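Transcription regulator (PDB 3CLK) probably controls gene expression by binding DNA as a dimer, with a periplasmic binding protein-like domain that, as in the LacI family, may sense a small effector. Local coordinates at residues S107-D111 against Y138-K142; I121-R126 against A150-I156; Q127-A131 against L144-K148. One frame throughout, in Å; residues are numbered along the deposited sequence.

Contact 1: residues S107-D111 against Y138-K142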
# COMPACT_ATOMS: atom_id res chain seq x y z
N SER B 107 1.67 -9.00 17.27
CA SER B 107 0.38 -9.28 17.88
C SER B 107 0.37 -10.73 18.31
O SER B 107 1.21 -11.52 17.87
CB SER B 107 -0.76 -9.05 16.88
OG SER B 107 -0.85 -7.69 16.48
N ASP B 108 -0.59 -11.09 19.16
CA ASP B 108 -0.74 -12.46 19.59
C ASP B 108 -1.59 -13.08 18.49
O ASP B 108 -2.81 -12.93 18.48
CB ASP B 108 -1.48 -12.52 20.92
CG ASP B 108 -1.61 -13.93 21.45
OD1 ASP B 108 -1.83 -14.85 20.64
OD2 ASP B 108 -1.51 -14.11 22.67
N ASP B 109 -0.94 -13.75 17.54
CA ASP B 109 -1.67 -14.34 16.42
C ASP B 109 -2.79 -15.27 16.82
O ASP B 109 -3.86 -15.23 16.23
CB ASP B 109 -0.70 -15.06 15.48
CG ASP B 109 0.14 -14.09 14.67
OD1 ASP B 109 -0.44 -13.33 13.86
OD2 ASP B 109 1.37 -14.08 14.83
N GLU B 110 -2.56 -16.11 17.82
CA GLU B 110 -3.63 -17.00 18.22
C GLU B 110 -4.83 -16.17 18.69
O GLU B 110 -5.97 -16.46 18.33
CB GLU B 110 -3.19 -17.94 19.34
CG GLU B 110 -4.24 -19.01 19.62
CD GLU B 110 -3.89 -19.95 20.75
OE1 GLU B 110 -2.73 -20.43 20.79
OE2 GLU B 110 -4.77 -20.21 21.59
N ASP B 111 -4.57 -15.13 19.48
CA ASP B 111 -5.65 -14.29 19.98
C ASP B 111 -6.33 -13.53 18.84
O ASP B 111 -7.50 -13.17 18.94
CB ASP B 111 -5.14 -13.31 21.04
CG ASP B 111 -6.27 -12.68 21.84
OD1 ASP B 111 -7.15 -13.42 22.32
OD2 ASP B 111 -6.28 -11.44 21.98
N TYR B 138 4.57 -20.18 11.43
CA TYR B 138 4.15 -19.78 12.77
C TYR B 138 2.92 -18.87 12.80
O TYR B 138 1.95 -19.15 13.49
CB TYR B 138 5.31 -19.05 13.46
CG TYR B 138 5.00 -18.55 14.85
CD1 TYR B 138 5.25 -19.34 15.97
CD2 TYR B 138 4.43 -17.29 15.04
CE1 TYR B 138 4.96 -18.88 17.25
CE2 TYR B 138 4.14 -16.83 16.31
CZ TYR B 138 4.40 -17.63 17.41
OH TYR B 138 4.12 -17.16 18.66
N THR B 139 2.99 -17.76 12.07
CA THR B 139 1.90 -16.79 12.01
C THR B 139 0.56 -17.47 11.71
O THR B 139 -0.37 -17.40 12.51
CB THR B 139 2.16 -15.75 10.91
OG1 THR B 139 3.37 -15.04 11.19
CG2 THR B 139 1.01 -14.75 10.85
N GLY B 140 0.48 -18.11 10.56
CA GLY B 140 -0.74 -18.79 10.16
C GLY B 140 -1.17 -19.89 11.09
O GLY B 140 -2.36 -20.04 11.38
N ARG B 141 -0.22 -20.68 11.57
CA ARG B 141 -0.52 -21.76 12.49
C ARG B 141 -1.25 -21.25 13.73
O ARG B 141 -2.25 -21.82 14.15
CB ARG B 141 0.77 -22.47 12.93
CG ARG B 141 0.60 -23.52 14.02
CD ARG B 141 -0.24 -24.70 13.55
NE ARG B 141 -1.66 -24.54 13.82
CZ ARG B 141 -2.63 -24.98 13.02
NH1 ARG B 141 -2.33 -25.61 11.89
NH2 ARG B 141 -3.90 -24.80 13.36
N LYS B 142 -0.73 -20.16 14.30
CA LYS B 142 -1.31 -19.59 15.51
C LYS B 142 -2.70 -19.00 15.29
O LYS B 142 -3.61 -19.25 16.07
CB LYS B 142 -0.38 -18.52 16.08
CG LYS B 142 1.03 -19.04 16.35
CD LYS B 142 1.01 -20.27 17.25
CE LYS B 142 0.95 -19.90 18.72
NZ LYS B 142 2.23 -19.30 19.19
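Asp109 and Lys142 meet CB to CB at 3.5 Å where the first turns of two neighbouring helices, 109-121 and 138-153, pack together in the periplasmic binding protein-like fold. The CA atoms of Glu110 and Lys142 are only 4.4 Å apart, so backbone meets backbone: Glu110 CA gives a CA-H...O contact to Lys142 O at 3.1 Å, and Glu110 CB and CG lie against the same oxygen. The Glu110 chain runs extended past it, and its carboxylate forms a salt bridge with Lys149, two turns further along helix 138-153. The Asp109 carboxylate passes obliquely by the Thr139 methyl, Asp109 OD1 3.6 Å from Thr139 CG2; that oxygen is held by a salt bridge to Arg143. No hydrogen bond spans the two segments; the acids of one helix start find their basic partners further along the other helix. Asp108 is the N-cap of helix 109-121, its OD1 accepting from Asp111 N at 3.0 Å. Lys142 starts toward Asp109 but bends at chi2, chi3 and chi4, folding back over its own helix: its CG sits over the centre of the Tyr138 ring, 3.7 Å above the plane, and Lys142 NZ reaches Tyr138 OH in a weak 2.9 Å bond.

Contact 2: residues I121-R126 against A150-I156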
# COMPACT_ATOMS: atom_id res chain seq x y z
N ILE B 121 -19.20 -15.24 16.33
CA ILE B 121 -19.95 -16.11 17.22
C ILE B 121 -20.88 -15.29 18.11
O ILE B 121 -22.04 -15.65 18.31
CB ILE B 121 -19.02 -16.96 18.12
CG1 ILE B 121 -18.29 -18.01 17.27
CG2 ILE B 121 -19.84 -17.66 19.20
CD1 ILE B 121 -17.14 -18.71 18.00
N ASN B 122 -20.37 -14.18 18.64
CA ASN B 122 -21.18 -13.33 19.50
C ASN B 122 -22.30 -12.61 18.73
O ASN B 122 -23.25 -12.09 19.33
CB ASN B 122 -20.30 -12.32 20.24
CG ASN B 122 -19.38 -13.00 21.25
OD1 ASN B 122 -19.69 -14.08 21.75
ND2 ASN B 122 -18.26 -12.37 21.56
N GLU B 123 -22.17 -12.59 17.41
CA GLU B 123 -23.19 -11.97 16.56
C GLU B 123 -24.18 -13.05 16.11
O GLU B 123 -25.05 -12.80 15.28
CB GLU B 123 -22.56 -11.30 15.34
CG GLU B 123 -21.76 -10.04 15.68
CD GLU B 123 -22.49 -8.75 15.35
OE1 GLU B 123 -22.52 -8.37 14.16
OE2 GLU B 123 -23.03 -8.12 16.28
N GLY B 124 -24.03 -14.26 16.65
CA GLY B 124 -24.96 -15.33 16.32
C GLY B 124 -24.55 -16.36 15.29
O GLY B 124 -25.27 -17.34 15.09
N HIS B 125 -23.40 -16.17 14.65
CA HIS B 125 -22.92 -17.10 13.62
C HIS B 125 -22.31 -18.37 14.21
O HIS B 125 -21.67 -18.34 15.25
CB HIS B 125 -21.86 -16.41 12.75
CG HIS B 125 -22.37 -15.21 12.00
ND1 HIS B 125 -23.04 -15.32 10.80
CD2 HIS B 125 -22.39 -13.90 12.33
CE1 HIS B 125 -23.44 -14.12 10.42
NE2 HIS B 125 -23.06 -13.24 11.33
N ARG B 126 -22.49 -19.49 13.51
CA ARG B 126 -21.93 -20.77 13.94
C ARG B 126 -21.25 -21.49 12.78
O ARG B 126 -20.38 -22.33 12.98
CB ARG B 126 -23.01 -21.66 14.56
CG ARG B 126 -23.46 -21.20 15.94
CD ARG B 126 -24.45 -22.19 16.56
NE ARG B 126 -23.85 -23.50 16.82
CZ ARG B 126 -22.97 -23.75 17.79
NH1 ARG B 126 -22.59 -22.79 18.62
NH2 ARG B 126 -22.49 -24.98 17.93
N ALA B 150 -11.81 -20.93 19.38
CA ALA B 150 -13.06 -20.19 19.47
C ALA B 150 -14.22 -21.10 19.12
O ALA B 150 -15.26 -21.08 19.78
CB ALA B 150 -13.03 -18.99 18.53
N LEU B 151 -14.04 -21.91 18.08
CA LEU B 151 -15.08 -22.84 17.65
C LEU B 151 -15.36 -23.90 18.71
O LEU B 151 -16.52 -24.21 19.00
CB LEU B 151 -14.68 -23.52 16.33
CG LEU B 151 -14.59 -22.62 15.10
CD1 LEU B 151 -14.48 -23.49 13.85
CD2 LEU B 151 -15.82 -21.73 15.00
N LYS B 152 -14.30 -24.46 19.28
CA LYS B 152 -14.45 -25.49 20.30
C LYS B 152 -15.13 -24.95 21.55
O LYS B 152 -15.97 -25.63 22.14
CB LYS B 152 -13.09 -26.09 20.65
CG LYS B 152 -12.55 -27.02 19.58
CD LYS B 152 -13.42 -28.26 19.44
CE LYS B 152 -12.98 -29.14 18.27
NZ LYS B 152 -11.54 -29.51 18.34
N GLU B 153 -14.77 -23.74 21.97
CA GLU B 153 -15.37 -23.14 23.15
C GLU B 153 -16.85 -22.83 22.91
O GLU B 153 -17.63 -22.67 23.85
CB GLU B 153 -14.60 -21.89 23.55
CG GLU B 153 -13.22 -22.18 24.13
CD GLU B 153 -12.52 -20.93 24.62
OE1 GLU B 153 -13.20 -19.92 24.86
OE2 GLU B 153 -11.28 -20.96 24.79
N ALA B 154 -17.24 -22.75 21.64
CA ALA B 154 -18.62 -22.48 21.26
C ALA B 154 -19.27 -23.80 20.89
O ALA B 154 -20.42 -23.84 20.45
CB ALA B 154 -18.67 -21.52 20.07
N ASN B 155 -18.52 -24.88 21.06
CA ASN B 155 -19.00 -26.22 20.75
C ASN B 155 -19.36 -26.38 19.27
O ASN B 155 -20.33 -27.05 18.92
CB ASN B 155 -20.19 -26.57 21.65
CG ASN B 155 -19.75 -26.90 23.07
OD1 ASN B 155 -19.10 -27.91 23.31
ND2 ASN B 155 -20.08 -26.03 24.02
N ILE B 156 -18.57 -25.75 18.41
CA ILE B 156 -18.76 -25.84 16.97
C ILE B 156 -17.70 -26.80 16.46
O ILE B 156 -16.52 -26.57 16.67
CB ILE B 156 -18.56 -24.47 16.29
CG1 ILE B 156 -19.70 -23.52 16.68
CG2 ILE B 156 -18.51 -24.63 14.77
CD1 ILE B 156 -19.51 -22.10 16.16
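Arg126 lays one face of its guanidinium over the side chain of Ile156, whose CG1 sits 3.2 Å above the plane, offset toward the rim. The edge of the same group is turned to the end of helix 138-153. There Arg126 NH1 donates to Ala154 O at 3.0 Å, a fairly straight bond (163° at the hydrogen) with the acceptor close to the guanidinium plane, while Arg126 NH2 adds weak bonds to Ala154 O and, at 3.2 Å, to Asn155 O. The chain is extended at chi2 and bends at chi3 (64°), which brings the guanidinium back across Ile156, as Ile156 CD1 packs against the backbone of Arg126, 3.3 Å from Arg126 O. Both segments close helices with Schellman motifs: Asn155, at positive phi, ends helix 138-153, and Gly124 is the C' residue that ends helix 109-121. Between the two helix ends Ile121 makes the apolar contacts. Its CD1 reaches Ala154 CB at 3.8 Å and also touches Ala150 O at 3.5 Å, with Leu151 CD2 and Ile156 CD1 further out around the same side chain. Ala150 and Leu151 in turn rest on Thr117 of helix 109-121. Next to Arg126, His125 turns away and is held by Thr187 and by the backbone of Ala279. The positive guanidinium thus meets carbonyls of Ala154 and Asn155 in the turn that ends the helix, where the negative end of the helix dipole probably strengthens the bonds, while Ile156 packs on the guanidinium face and Ile121 on the helix end beside it.

Contact 3: residues Q127-A131 against L144-K148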
# COMPACT_ATOMS: atom_id res chain seq x y z
N GLN B 127 -21.66 -21.15 11.56
CA GLN B 127 -21.07 -21.73 10.36
C GLN B 127 -20.09 -20.67 9.86
O GLN B 127 -20.39 -19.88 8.96
CB GLN B 127 -22.16 -22.03 9.33
CG GLN B 127 -23.20 -23.02 9.87
CD GLN B 127 -24.07 -23.61 8.79
OE1 GLN B 127 -24.97 -22.95 8.27
NE2 GLN B 127 -23.80 -24.86 8.45
N ILE B 128 -18.92 -20.67 10.49
CA ILE B 128 -17.87 -19.69 10.24
C ILE B 128 -16.66 -20.27 9.52
O ILE B 128 -16.05 -21.23 10.00
CB ILE B 128 -17.42 -19.11 11.60
CG1 ILE B 128 -18.64 -18.60 12.37
CG2 ILE B 128 -16.38 -18.02 11.39
CD1 ILE B 128 -18.31 -18.05 13.76
N GLY B 129 -16.30 -19.66 8.39
CA GLY B 129 -15.14 -20.12 7.64
C GLY B 129 -13.97 -19.17 7.82
O GLY B 129 -14.15 -18.06 8.33
N ILE B 130 -12.78 -19.60 7.40
CA ILE B 130 -11.58 -18.78 7.49
C ILE B 130 -10.78 -19.01 6.21
O ILE B 130 -10.54 -20.16 5.80
CB ILE B 130 -10.74 -19.14 8.75
CG1 ILE B 130 -9.57 -18.17 8.87
CG2 ILE B 130 -10.27 -20.59 8.69
CD1 ILE B 130 -8.99 -18.10 10.26
N ALA B 131 -10.37 -17.91 5.57
CA ALA B 131 -9.69 -18.03 4.30
C ALA B 131 -8.44 -17.21 4.07
O ALA B 131 -8.28 -16.11 4.61
CB ALA B 131 -10.67 -17.74 3.18
N LEU B 144 -4.86 -19.78 13.04
CA LEU B 144 -5.79 -20.87 12.81
C LEU B 144 -6.11 -21.58 14.12
O LEU B 144 -7.25 -21.98 14.35
CB LEU B 144 -5.24 -21.88 11.80
CG LEU B 144 -6.25 -22.91 11.30
CD1 LEU B 144 -7.28 -22.22 10.40
CD2 LEU B 144 -5.54 -24.02 10.52
N ALA B 145 -5.12 -21.74 14.99
CA ALA B 145 -5.35 -22.40 16.27
C ALA B 145 -6.35 -21.58 17.09
O ALA B 145 -7.20 -22.14 17.77
CB ALA B 145 -4.03 -22.55 17.05
N GLY B 146 -6.23 -20.26 17.00
CA GLY B 146 -7.14 -19.37 17.71
C GLY B 146 -8.56 -19.53 17.20
O GLY B 146 -9.52 -19.49 17.97
N TYR B 147 -8.68 -19.71 15.89
CA TYR B 147 -9.96 -19.91 15.22
C TYR B 147 -10.61 -21.21 15.70
O TYR B 147 -11.80 -21.24 16.03
CB TYR B 147 -9.75 -19.97 13.70
CG TYR B 147 -10.84 -20.64 12.89
CD1 TYR B 147 -12.02 -19.97 12.55
CD2 TYR B 147 -10.67 -21.95 12.41
CE1 TYR B 147 -13.00 -20.59 11.74
CE2 TYR B 147 -11.62 -22.56 11.62
CZ TYR B 147 -12.78 -21.89 11.28
OH TYR B 147 -13.70 -22.52 10.47
N LYS B 148 -9.81 -22.28 15.75
CA LYS B 148 -10.30 -23.59 16.19
C LYS B 148 -10.66 -23.61 17.67
O LYS B 148 -11.54 -24.35 18.08
CB LYS B 148 -9.27 -24.69 15.89
CG LYS B 148 -9.12 -25.01 14.41
CD LYS B 148 -8.13 -26.14 14.16
CE LYS B 148 -7.94 -26.35 12.67
NZ LYS B 148 -7.01 -27.48 12.36
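In the beta-alpha-beta unit made by strand 128-131, helix 138-153 and strand 163-164, this contact lays the helix back over the strand that precedes it; the axes of 128-131 and 144-148 run antiparallel (177°), 10.3 Å apart at closest approach. Tyr147 spans most of that distance. With its CG anti to the backbone N, the ring reaches down to the sheet, and Tyr147 OH donates to Ile128 O at 2.7 Å. The hydroxyl comes in tilted a little from the carbonyl plane, with a C=O...O angle of 150°, while the carbonyl oxygen lies near the plane of the ring, at its edge. Ile130 works on the ring's face: its CG2 stands 3.8 Å from the Tyr147 centroid and only 12° off the ring normal, a CH-pi contact. Ile130 CG2 also touches Leu144 CD1 at 3.8 Å, one methyl thus serving two helix residues. The other branch, Ile130 CD1, runs along to Tyr147 CB at 4.0 Å. Ile163 of the next strand touches Ile130, Leu144 and Tyr147, and Thr117 of helix 109-121 also meets the tyrosine. In this buried, mostly apolar layer the tyrosine hydroxyl is satisfied by a main-chain carbonyl of the strand, which, with the methyl over its face, should restrict the rotation of the ring.

All three contacts use helix 138-153, from its first turn in contact 1, through its middle in contact 3, to its end in contact 2. Contacts 1 and 2 set the two ends of helix 109-121 against it, while contact 3 sets it on strand 128-131. Contact 3 is wholly buried, and it relies on a ring face and one hydroxyl bond; contact 2 is partly buried, with an arginine bonded to carbonyls just past the helix and lying on Ile156; contact 1 lies at the surface and is backbone-close, its charges paired with residues further along. Contact 3 touches both others: Glu110 CG packs on Gly146 CA at 3.5 Å, and Ile121 CG1 on Ile128 CD1, also at 3.5 Å.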